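Local coordinates for protein phosphoribosylaminoimidazole carboxylase (Bombyx mori, PDB 4JA0) that probably catalyses two steps of purine biosynthesis, joining AIR carboxylase and SAICAR synthetase activities in one bifunctional chain, at residues E309-M314 with S341-Y346. Numbering follows the deposited sequence.
Sequences ETLRIM and SGNTSY
Leu311 and Asn343 make the first of two van der Waals contacts that link helix 307-317 to residues 343-344, in the segment 341-346. Both methyls of Leu311 lie against the amide and CB of Asn343: CD2 is 3.7 Å from Asn343 CG and equally near CB and ND2, while CD1 stands 4.0 Å from Asn343 OD1. The two side chains meet at about a right angle. No hydrogen bond joins the segments here; Asn343 ND2 instead binds Val339 O and Thr307 OG1 of a neighbouring subunit, which would limit rotation of the amide.

Met314 supplies the second contact. With chi1 at 84°, its CG sits over the backbone, flanked by N and C, and a bend at chi2 (122°) carries the thioether across to the other segment. There SD lies 3.6 Å from Thr344 CB, the two side chains running past each other in opposite directions, and CE reaches the Asn343 carbonyl. Met314 also touches Leu340 and Phe272 of strand 267-273, so the helices meet beside the parallel five-stranded sheet (order 2-1-3-4-5) of the PurE-like AIR carboxylase domain. With 176 Å² buried, the chemistry implies cohesion through van der Waals contact.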
ATOM      1  N   GLU A 309     -32.192  -8.090  14.504  1.00  2.15           N
ATOM      2  CA  GLU A 309     -32.129  -9.488  14.935  1.00  1.62           C
ATOM      3  C   GLU A 309     -30.719  -9.845  15.425  1.00 12.89           C
ATOM      4  O   GLU A 309     -30.546 -10.718  16.277  1.00 14.20           O
ATOM      5  CB  GLU A 309     -32.584 -10.424  13.808  1.00  0.90           C
ATOM      6  CG  GLU A 309     -32.552 -11.939  14.111  1.00  6.32           C
ATOM      7  CD  GLU A 309     -33.612 -12.418  15.142  1.00 47.96           C
ATOM      8  OE1 GLU A 309     -34.418 -11.591  15.636  1.00 40.80           O
ATOM      9  OE2 GLU A 309     -33.653 -13.642  15.443  1.00 33.60           O
ATOM     10  N   THR A 310     -29.712  -9.183  14.872  1.00  4.41           N
ATOM     11  CA  THR A 310     -28.352  -9.355  15.341  1.00  3.22           C
ATOM     12  C   THR A 310     -28.238  -9.019  16.847  1.00  6.06           C
ATOM     13  O   THR A 310     -27.729  -9.819  17.641  1.00  7.37           O
ATOM     14  CB  THR A 310     -27.391  -8.482  14.490  1.00  3.82           C
ATOM     15  OG1 THR A 310     -27.265  -9.056  13.182  1.00  8.20           O
ATOM     16  CG2 THR A 310     -26.023  -8.382  15.112  1.00  1.32           C
ATOM     17  N   LEU A 311     -28.740  -7.852  17.239  1.00  5.35           N
ATOM     18  CA  LEU A 311     -28.785  -7.462  18.644  1.00  3.02           C
ATOM     19  C   LEU A 311     -29.678  -8.377  19.474  1.00  3.76           C
ATOM     20  O   LEU A 311     -29.355  -8.680  20.624  1.00  7.76           O
ATOM     21  CB  LEU A 311     -29.244  -6.007  18.782  1.00  3.67           C
ATOM     22  CG  LEU A 311     -28.300  -4.957  18.177  1.00  9.91           C
ATOM     23  CD1 LEU A 311     -28.758  -3.539  18.494  1.00  9.21           C
ATOM     24  CD2 LEU A 311     -26.855  -5.186  18.631  1.00  4.57           C
ATOM     25  N   ARG A 312     -30.796  -8.818  18.902  1.00  3.64           N
ATOM     26  CA  ARG A 312     -31.710  -9.686  19.641  1.00 11.03           C
ATOM     27  C   ARG A 312     -31.035 -11.039  19.945  1.00  8.39           C
ATOM     28  O   ARG A 312     -31.184 -11.580  21.034  1.00  5.11           O
ATOM     29  CB  ARG A 312     -33.033  -9.876  18.884  1.00  3.38           C
ATOM     30  N   ILE A 313     -30.252 -11.551  19.005  1.00  5.90           N
ATOM     31  CA  ILE A 313     -29.574 -12.818  19.218  1.00  2.61           C
ATOM     32  C   ILE A 313     -28.498 -12.672  20.277  1.00  5.15           C
ATOM     33  O   ILE A 313     -28.373 -13.511  21.169  1.00  3.81           O
ATOM     34  CB  ILE A 313     -28.957 -13.355  17.914  1.00  3.87           C
ATOM     35  CG1 ILE A 313     -30.063 -13.655  16.894  1.00  5.68           C
ATOM     36  CG2 ILE A 313     -28.111 -14.592  18.177  1.00  2.18           C
ATOM     37  CD1 ILE A 313     -29.572 -14.373  15.661  1.00 10.17           C
ATOM     38  N   MET A 314     -27.762 -11.570  20.231  1.00  5.36           N
ATOM     39  CA  MET A 314     -26.705 -11.391  21.210  1.00 10.95           C
ATOM     40  C   MET A 314     -27.269 -11.101  22.599  1.00 11.96           C
ATOM     41  O   MET A 314     -26.643 -11.428  23.614  1.00  8.40           O
ATOM     42  CB  MET A 314     -25.727 -10.306  20.779  1.00  5.51           C
ATOM     43  CG  MET A 314     -26.190  -8.927  21.139  1.00 28.44           C
ATOM     44  SD  MET A 314     -25.022  -8.042  22.172  1.00 33.79           S
ATOM     45  CE  MET A 314     -26.144  -6.918  22.976  1.00 13.39           C
ATOM     46  N   SER A 341     -19.458  -4.962  19.577  1.00  1.11           N
ATOM     47  CA  SER A 341     -18.600  -4.335  20.541  1.00  1.71           C
ATOM     48  C   SER A 341     -19.291  -3.109  21.141  1.00  2.68           C
ATOM     49  O   SER A 341     -19.132  -2.814  22.336  1.00  1.10           O
ATOM     50  CB  SER A 341     -17.279  -3.965  19.859  1.00  2.06           C
ATOM     51  OG  SER A 341     -16.337  -3.468  20.791  1.00 24.97           O
ATOM     52  N   GLY A 342     -20.103  -2.433  20.324  1.00  2.72           N
ATOM     53  CA  GLY A 342     -20.807  -1.243  20.780  1.00  5.00           C
ATOM     54  C   GLY A 342     -22.054  -1.516  21.628  1.00  1.08           C
ATOM     55  O   GLY A 342     -22.555  -0.633  22.323  1.00  0.67           O
ATOM     56  N   ASN A 343     -22.557  -2.742  21.568  1.00  1.80           N
ATOM     57  CA  ASN A 343     -23.800  -3.067  22.248  1.00  4.64           C
ATOM     58  C   ASN A 343     -23.660  -4.115  23.356  1.00  8.38           C
ATOM     59  O   ASN A 343     -24.623  -4.406  24.066  1.00  5.77           O
ATOM     60  CB  ASN A 343     -24.858  -3.480  21.226  1.00  4.87           C
ATOM     61  CG  ASN A 343     -25.315  -2.313  20.358  1.00  4.13           C
ATOM     62  OD1 ASN A 343     -26.183  -1.539  20.742  1.00  9.89           O
ATOM     63  ND2 ASN A 343     -24.724  -2.184  19.190  1.00  4.00           N
ATOM     64  N   THR A 344     -22.461  -4.665  23.531  1.00  9.12           N
ATOM     65  CA  THR A 344     -22.259  -5.615  24.623  1.00  3.26           C
ATOM     66  C   THR A 344     -21.050  -5.274  25.456  1.00  4.75           C
ATOM     67  O   THR A 344     -20.203  -4.466  25.074  1.00 11.46           O
ATOM     68  CB  THR A 344     -22.149  -7.090  24.131  1.00  1.43           C
ATOM     69  OG1 THR A 344     -22.453  -7.985  25.201  1.00  5.59           O
ATOM     70  CG2 THR A 344     -20.779  -7.391  23.615  1.00  2.37           C
ATOM     71  N   SER A 345     -20.950  -5.929  26.597  1.00 15.30           N
ATOM     72  CA  SER A 345     -19.898  -5.629  27.534  1.00  4.68           C
ATOM     73  C   SER A 345     -18.966  -6.822  27.584  1.00  6.37           C
ATOM     74  O   SER A 345     -17.863  -6.745  28.133  1.00  4.82           O
ATOM     75  CB  SER A 345     -20.515  -5.382  28.906  1.00  9.42           C
ATOM     76  OG  SER A 345     -19.514  -5.181  29.879  1.00 45.60           O
ATOM     77  N   TYR A 346     -19.393  -7.913  26.960  1.00  2.17           N
ATOM     78  CA  TYR A 346     -18.551  -9.095  26.864  1.00  3.59           C
ATOM     79  C   TYR A 346     -17.508  -8.889  25.756  1.00  5.33           C
ATOM     80  O   TYR A 346     -17.762  -8.191  24.762  1.00  5.80           O
ATOM     81  CB  TYR A 346     -19.421 -10.343  26.605  1.00  4.14           C
ATOM     82  CG  TYR A 346     -20.418 -10.566  27.713  1.00  8.54           C
ATOM     83  CD1 TYR A 346     -20.073 -11.287  28.859  1.00  6.20           C
ATOM     84  CD2 TYR A 346     -21.700 -10.023  27.632  1.00  5.95           C
ATOM     85  CE1 TYR A 346     -20.975 -11.461  29.888  1.00  5.38           C
ATOM     86  CE2 TYR A 346     -22.609 -10.197  28.648  1.00  8.29           C
ATOM     87  CZ  TYR A 346     -22.241 -10.916  29.773  1.00  9.31           C
ATOM     88  OH  TYR A 346     -23.152 -11.080  30.779  1.00 19.22           O
TER